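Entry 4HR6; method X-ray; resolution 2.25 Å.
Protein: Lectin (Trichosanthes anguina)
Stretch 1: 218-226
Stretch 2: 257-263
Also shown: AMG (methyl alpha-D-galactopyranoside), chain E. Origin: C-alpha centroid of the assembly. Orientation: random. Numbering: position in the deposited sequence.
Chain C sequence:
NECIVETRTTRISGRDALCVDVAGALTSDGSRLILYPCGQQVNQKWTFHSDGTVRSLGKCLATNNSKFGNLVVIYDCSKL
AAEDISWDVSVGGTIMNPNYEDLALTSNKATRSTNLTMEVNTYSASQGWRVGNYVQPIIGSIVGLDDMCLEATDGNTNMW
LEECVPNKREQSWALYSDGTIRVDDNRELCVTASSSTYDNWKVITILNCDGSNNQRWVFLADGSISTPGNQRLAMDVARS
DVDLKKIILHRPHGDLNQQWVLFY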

ATOM      1  N   VAL C 218      10.509   1.969  -6.450  1.00 44.33           N
ATOM      2  CA  VAL C 218       9.059   1.820  -6.371  1.00 46.36           C
ATOM      3  C   VAL C 218       8.658   0.662  -5.436  1.00 45.05           C
ATOM      4  O   VAL C 218       9.154  -0.475  -5.557  1.00 42.09           O
ATOM      5  CB  VAL C 218       8.416   1.676  -7.772  1.00 48.89           C
ATOM      6  CG1 VAL C 218       8.996   0.502  -8.544  1.00 50.63           C
ATOM      7  CG2 VAL C 218       6.903   1.552  -7.659  1.00 50.83           C
ATOM      8  N   PHE C 219       7.758   0.972  -4.503  1.00 42.15           N
ATOM      9  CA  PHE C 219       7.155  -0.029  -3.614  1.00 38.90           C
ATOM     10  C   PHE C 219       5.999  -0.694  -4.326  1.00 37.90           C
ATOM     11  O   PHE C 219       4.980  -0.059  -4.587  1.00 44.51           O
ATOM     12  CB  PHE C 219       6.652   0.625  -2.327  1.00 38.65           C
ATOM     13  CG  PHE C 219       7.735   1.035  -1.383  1.00 41.04           C
ATOM     14  CD1 PHE C 219       8.564   2.108  -1.674  1.00 44.21           C
ATOM     15  CD2 PHE C 219       7.920   0.361  -0.187  1.00 45.45           C
ATOM     16  CE1 PHE C 219       9.554   2.496  -0.793  1.00 44.57           C
ATOM     17  CE2 PHE C 219       8.912   0.748   0.703  1.00 46.61           C
ATOM     18  CZ  PHE C 219       9.730   1.815   0.397  1.00 46.70           C
ATOM     19  N   LEU C 220       6.140  -1.968  -4.653  1.00 38.60           N
ATOM     20  CA  LEU C 220       5.119  -2.671  -5.421  1.00 39.68           C
ATOM     21  C   LEU C 220       4.279  -3.623  -4.547  1.00 39.52           C
ATOM     22  O   LEU C 220       4.574  -3.853  -3.371  1.00 39.10           O
ATOM     23  CB  LEU C 220       5.777  -3.446  -6.563  1.00 41.24           C
ATOM     24  CG  LEU C 220       6.534  -2.616  -7.606  1.00 43.25           C
ATOM     25  CD1 LEU C 220       7.285  -3.548  -8.542  1.00 45.84           C
ATOM     26  CD2 LEU C 220       5.627  -1.703  -8.400  1.00 41.50           C
ATOM     27  N   ALA C 221       3.260  -4.198  -5.159  1.00 36.50           N
ATOM     28  CA  ALA C 221       2.300  -5.060  -4.464  1.00 39.37           C
ATOM     29  C   ALA C 221       2.866  -6.423  -4.073  1.00 38.75           C
ATOM     30  O   ALA C 221       2.254  -7.136  -3.299  1.00 36.04           O
ATOM     31  CB  ALA C 221       1.051  -5.241  -5.324  1.00 36.46           C
ATOM     32  N   ASP C 222       4.033  -6.789  -4.602  1.00 42.48           N
ATOM     33  CA  ASP C 222       4.683  -8.052  -4.207  1.00 40.88           C
ATOM     34  C   ASP C 222       5.522  -7.885  -2.948  1.00 40.40           C
ATOM     35  O   ASP C 222       6.225  -8.795  -2.553  1.00 41.46           O
ATOM     36  CB  ASP C 222       5.564  -8.597  -5.333  1.00 40.34           C
ATOM     37  CG  ASP C 222       6.660  -7.635  -5.754  1.00 39.47           C
ATOM     38  OD1 ASP C 222       6.775  -6.515  -5.189  1.00 39.25           O
ATOM     39  OD2 ASP C 222       7.402  -8.004  -6.674  1.00 41.45           O
ATOM     40  N   GLY C 223       5.466  -6.717  -2.328  1.00 41.02           N
ATOM     41  CA  GLY C 223       6.272  -6.435  -1.146  1.00 41.94           C
ATOM     42  C   GLY C 223       7.705  -5.996  -1.444  1.00 40.76           C
ATOM     43  O   GLY C 223       8.443  -5.686  -0.524  1.00 41.55           O
ATOM     44  N   SER C 224       8.102  -5.952  -2.718  1.00 43.55           N
ATOM     45  CA  SER C 224       9.468  -5.535  -3.079  1.00 41.70           C
ATOM     46  C   SER C 224       9.669  -4.021  -3.018  1.00 41.89           C
ATOM     47  O   SER C 224       8.703  -3.229  -3.015  1.00 36.43           O
ATOM     48  CB  SER C 224       9.859  -6.059  -4.463  1.00 43.93           C
ATOM     49  OG  SER C 224       9.153  -5.421  -5.520  1.00 44.32           O
ATOM     50  N   ILE C 225      10.932  -3.623  -2.892  1.00 40.12           N
ATOM     51  CA  ILE C 225      11.350  -2.253  -3.169  1.00 38.31           C
ATOM     52  C   ILE C 225      12.193  -2.397  -4.415  1.00 43.26           C
ATOM     53  O   ILE C 225      13.311  -2.921  -4.348  1.00 42.80           O
ATOM     54  CB  ILE C 225      12.158  -1.655  -2.027  1.00 40.32           C
ATOM     55  CG1 ILE C 225      11.305  -1.614  -0.759  1.00 40.73           C
ATOM     56  CG2 ILE C 225      12.658  -0.262  -2.391  1.00 41.75           C
ATOM     57  CD1 ILE C 225      11.985  -0.990   0.446  1.00 40.48           C
ATOM     58  N   SER C 226      11.637  -1.975  -5.552  1.00 41.87           N
ATOM     59  CA  SER C 226      12.201  -2.275  -6.862  1.00 42.07           C
ATOM     60  C   SER C 226      12.646  -1.043  -7.659  1.00 43.24           C
ATOM     61  O   SER C 226      12.300   0.090  -7.328  1.00 40.95           O
ATOM     62  CB  SER C 226      11.179  -3.034  -7.691  1.00 43.53           C
ATOM     63  OG  SER C 226      10.992  -4.334  -7.181  1.00 51.22           O
ATOM     64  N   ASN C 257      13.706 -12.341   2.160  1.00 48.27           N
ATOM     65  CA  ASN C 257      14.788 -11.361   2.178  1.00 49.28           C
ATOM     66  C   ASN C 257      14.594 -10.224   1.164  1.00 46.98           C
ATOM     67  O   ASN C 257      15.369  -9.258   1.176  1.00 43.95           O
ATOM     68  CB  ASN C 257      16.160 -12.029   1.976  1.00 50.71           C
ATOM     69  CG  ASN C 257      16.264 -12.750   0.653  1.00 52.10           C
ATOM     70  OD1 ASN C 257      15.288 -13.324   0.178  1.00 52.31           O
ATOM     71  ND2 ASN C 257      17.441 -12.714   0.042  1.00 54.29           N
ATOM     72  N   GLN C 258      13.565 -10.339   0.312  1.00 47.51           N
ATOM     73  CA  GLN C 258      13.171  -9.268  -0.623  1.00 47.25           C
ATOM     74  C   GLN C 258      11.790  -8.637  -0.310  1.00 48.30           C
ATOM     75  O   GLN C 258      11.257  -7.837  -1.104  1.00 46.36           O
ATOM     76  CB  GLN C 258      13.174  -9.803  -2.058  1.00 46.53           C
ATOM     77  CG  GLN C 258      14.558  -9.937  -2.647  1.00 51.16           C
ATOM     78  CD  GLN C 258      14.545 -10.448  -4.071  1.00 54.20           C
ATOM     79  OE1 GLN C 258      13.489 -10.635  -4.667  1.00 54.95           O
ATOM     80  NE2 GLN C 258      15.733 -10.692  -4.622  1.00 55.98           N
ATOM     81  N   GLN C 259      11.232  -8.975   0.849  1.00 46.01           N
ATOM     82  CA  GLN C 259       9.927  -8.464   1.266  1.00 43.34           C
ATOM     83  C   GLN C 259      10.142  -7.424   2.334  1.00 40.70           C
ATOM     84  O   GLN C 259      10.935  -7.620   3.239  1.00 40.98           O
ATOM     85  CB  GLN C 259       9.041  -9.603   1.781  1.00 46.83           C
ATOM     86  CG  GLN C 259       8.432 -10.473   0.679  1.00 49.56           C
ATOM     87  CD  GLN C 259       7.605 -11.623   1.237  1.00 56.79           C
ATOM     88  OE1 GLN C 259       7.013 -11.509   2.312  1.00 57.76           O
ATOM     89  NE2 GLN C 259       7.568 -12.750   0.513  1.00 59.93           N
ATOM     90  N   TRP C 260       9.417  -6.317   2.220  1.00 38.58           N
ATOM     91  CA  TRP C 260       9.562  -5.164   3.094  1.00 37.54           C
ATOM     92  C   TRP C 260       8.192  -4.582   3.414  1.00 37.39           C
ATOM     93  O   TRP C 260       7.230  -4.812   2.684  1.00 39.00           O
ATOM     94  CB  TRP C 260      10.375  -4.073   2.380  1.00 39.83           C
ATOM     95  CG  TRP C 260      11.716  -4.523   1.892  1.00 38.75           C
ATOM     96  CD1 TRP C 260      12.006  -5.129   0.700  1.00 41.43           C
ATOM     97  CD2 TRP C 260      12.947  -4.424   2.603  1.00 37.51           C
ATOM     98  NE1 TRP C 260      13.350  -5.408   0.626  1.00 39.17           N
ATOM     99  CE2 TRP C 260      13.953  -4.966   1.779  1.00 39.36           C
ATOM    100  CE3 TRP C 260      13.301  -3.902   3.852  1.00 37.88           C
ATOM    101  CZ2 TRP C 260      15.297  -5.027   2.178  1.00 36.81           C
ATOM    102  CZ3 TRP C 260      14.649  -3.952   4.243  1.00 38.91           C
ATOM    103  CH2 TRP C 260      15.618  -4.514   3.406  1.00 36.41           C
ATOM    104  N   VAL C 261       8.109  -3.800   4.481  1.00 35.70           N
ATOM    105  CA  VAL C 261       6.868  -3.157   4.850  1.00 35.07           C
ATOM    106  C   VAL C 261       7.198  -1.739   5.203  1.00 37.28           C
ATOM    107  O   VAL C 261       8.150  -1.510   5.948  1.00 38.20           O
ATOM    108  CB  VAL C 261       6.209  -3.836   6.079  1.00 35.33           C
ATOM    109  CG1 VAL C 261       5.050  -2.999   6.606  1.00 36.57           C
ATOM    110  CG2 VAL C 261       5.765  -5.252   5.742  1.00 33.71           C
ATOM    111  N   LEU C 262       6.415  -0.799   4.675  1.00 34.95           N
ATOM    112  CA  LEU C 262       6.525   0.589   5.048  1.00 39.71           C
ATOM    113  C   LEU C 262       5.726   0.769   6.326  1.00 42.48           C
ATOM    114  O   LEU C 262       4.496   0.583   6.324  1.00 40.30           O
ATOM    115  CB  LEU C 262       5.933   1.485   3.954  1.00 43.40           C
ATOM    116  CG  LEU C 262       6.482   2.898   3.712  1.00 47.51           C
ATOM    117  CD1 LEU C 262       5.344   3.845   3.353  1.00 46.26           C
ATOM    118  CD2 LEU C 262       7.276   3.473   4.861  1.00 47.91           C
ATOM    119  N   PHE C 263       6.397   1.141   7.414  1.00 38.45           N
ATOM    120  CA  PHE C 263       5.703   1.340   8.665  1.00 38.54           C
ATOM    121  C   PHE C 263       5.583   2.837   8.928  1.00 38.66           C
ATOM    122  O   PHE C 263       6.446   3.472   9.528  1.00 37.12           O
ATOM    123  CB  PHE C 263       6.370   0.565   9.807  1.00 40.82           C
ATOM    124  CG  PHE C 263       5.468   0.323  10.985  1.00 41.37           C
ATOM    125  CD1 PHE C 263       4.760  -0.865  11.103  1.00 44.38           C
ATOM    126  CD2 PHE C 263       5.304   1.289  11.964  1.00 45.97           C
ATOM    127  CE1 PHE C 263       3.922  -1.095  12.184  1.00 47.57           C
ATOM    128  CE2 PHE C 263       4.455   1.070  13.052  1.00 47.52           C
ATOM    129  CZ  PHE C 263       3.765  -0.125  13.163  1.00 45.78           C
TER
HETATM  130  C1  AMG E 302      21.060 -16.117  -2.279  1.00 65.72           C
HETATM  131  C2  AMG E 302      19.744 -15.400  -1.971  1.00 66.77           C
HETATM  132  C3  AMG E 302      19.576 -14.155  -2.850  1.00 66.33           C
HETATM  133  C4  AMG E 302      20.802 -13.260  -2.719  1.00 66.82           C
HETATM  134  C5  AMG E 302      22.091 -14.069  -2.939  1.00 68.41           C
HETATM  135  C6  AMG E 302      23.354 -13.250  -2.689  1.00 69.81           C
HETATM  136  C7  AMG E 302      21.699 -17.875  -3.755  1.00 70.36           C
HETATM  137  O1  AMG E 302      21.068 -16.603  -3.628  1.00 67.65           O
HETATM  138  O2  AMG E 302      18.670 -16.322  -2.171  1.00 63.35           O
HETATM  139  O3  AMG E 302      18.404 -13.409  -2.488  1.00 66.52           O
HETATM  140  O4  AMG E 302      20.790 -12.643  -1.426  1.00 60.55           O
HETATM  141  O5  AMG E 302      22.132 -15.203  -2.072  1.00 63.85           O
HETATM  142  O6  AMG E 302      24.448 -13.886  -3.365  1.00 73.80           O
HETATM  143  O   HOH W   1       9.145  -9.088  -2.790  1.00 50.15           O
HETATM  144  O   HOH W   2      12.686  -5.915  -2.519  1.00 43.61           O

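The contact is joined by a single direct hydrogen bond, and much of its remaining polar chemistry converges on one carbonyl, that of Gln-258. Two waters donate to Gln-258 O: water 1, 3.0 Å from Gln-258 O, also donates to Asp-222 O (2.9 Å), while water 2, with its O 2.8 Å from Gln-258 O, accepts from Ile-225 N (2.9 Å) and, weakly, from Trp-260 NE1. The same oxygen receives a CA-H...O contact from Ser-224 CA at 3.5 Å.

The direct bond runs from Trp-260 N to Gly-223 O (3.0 Å), where the backbones come close, the CA atoms of Gly-223 and Gln-259 lying 4.8 Å apart. Gly-223 closes a type I turn begun at Leu-220. Its phi of 83° and psi of -2° suit glycine, since a CB would jam against the preceding carbonyl; it would also point toward Gln-259, 3.6 Å from CG. Asp-222 OD1 braces the turn, accepting from Ser-224 N (2.9 Å) and Ser-224 OG (2.6 Å).

Beyond this polar region the packing is apolar. Ile-225 CD1 lies over one face of the indole, 3.8 Å from Trp-260 CG, in a CH-pi contact with the five-membered ring. Phe-219 and Leu-262 point toward each other's stretch but meet more loosely, with Phe-219 CE2 4.4 Å from Leu-262 CG.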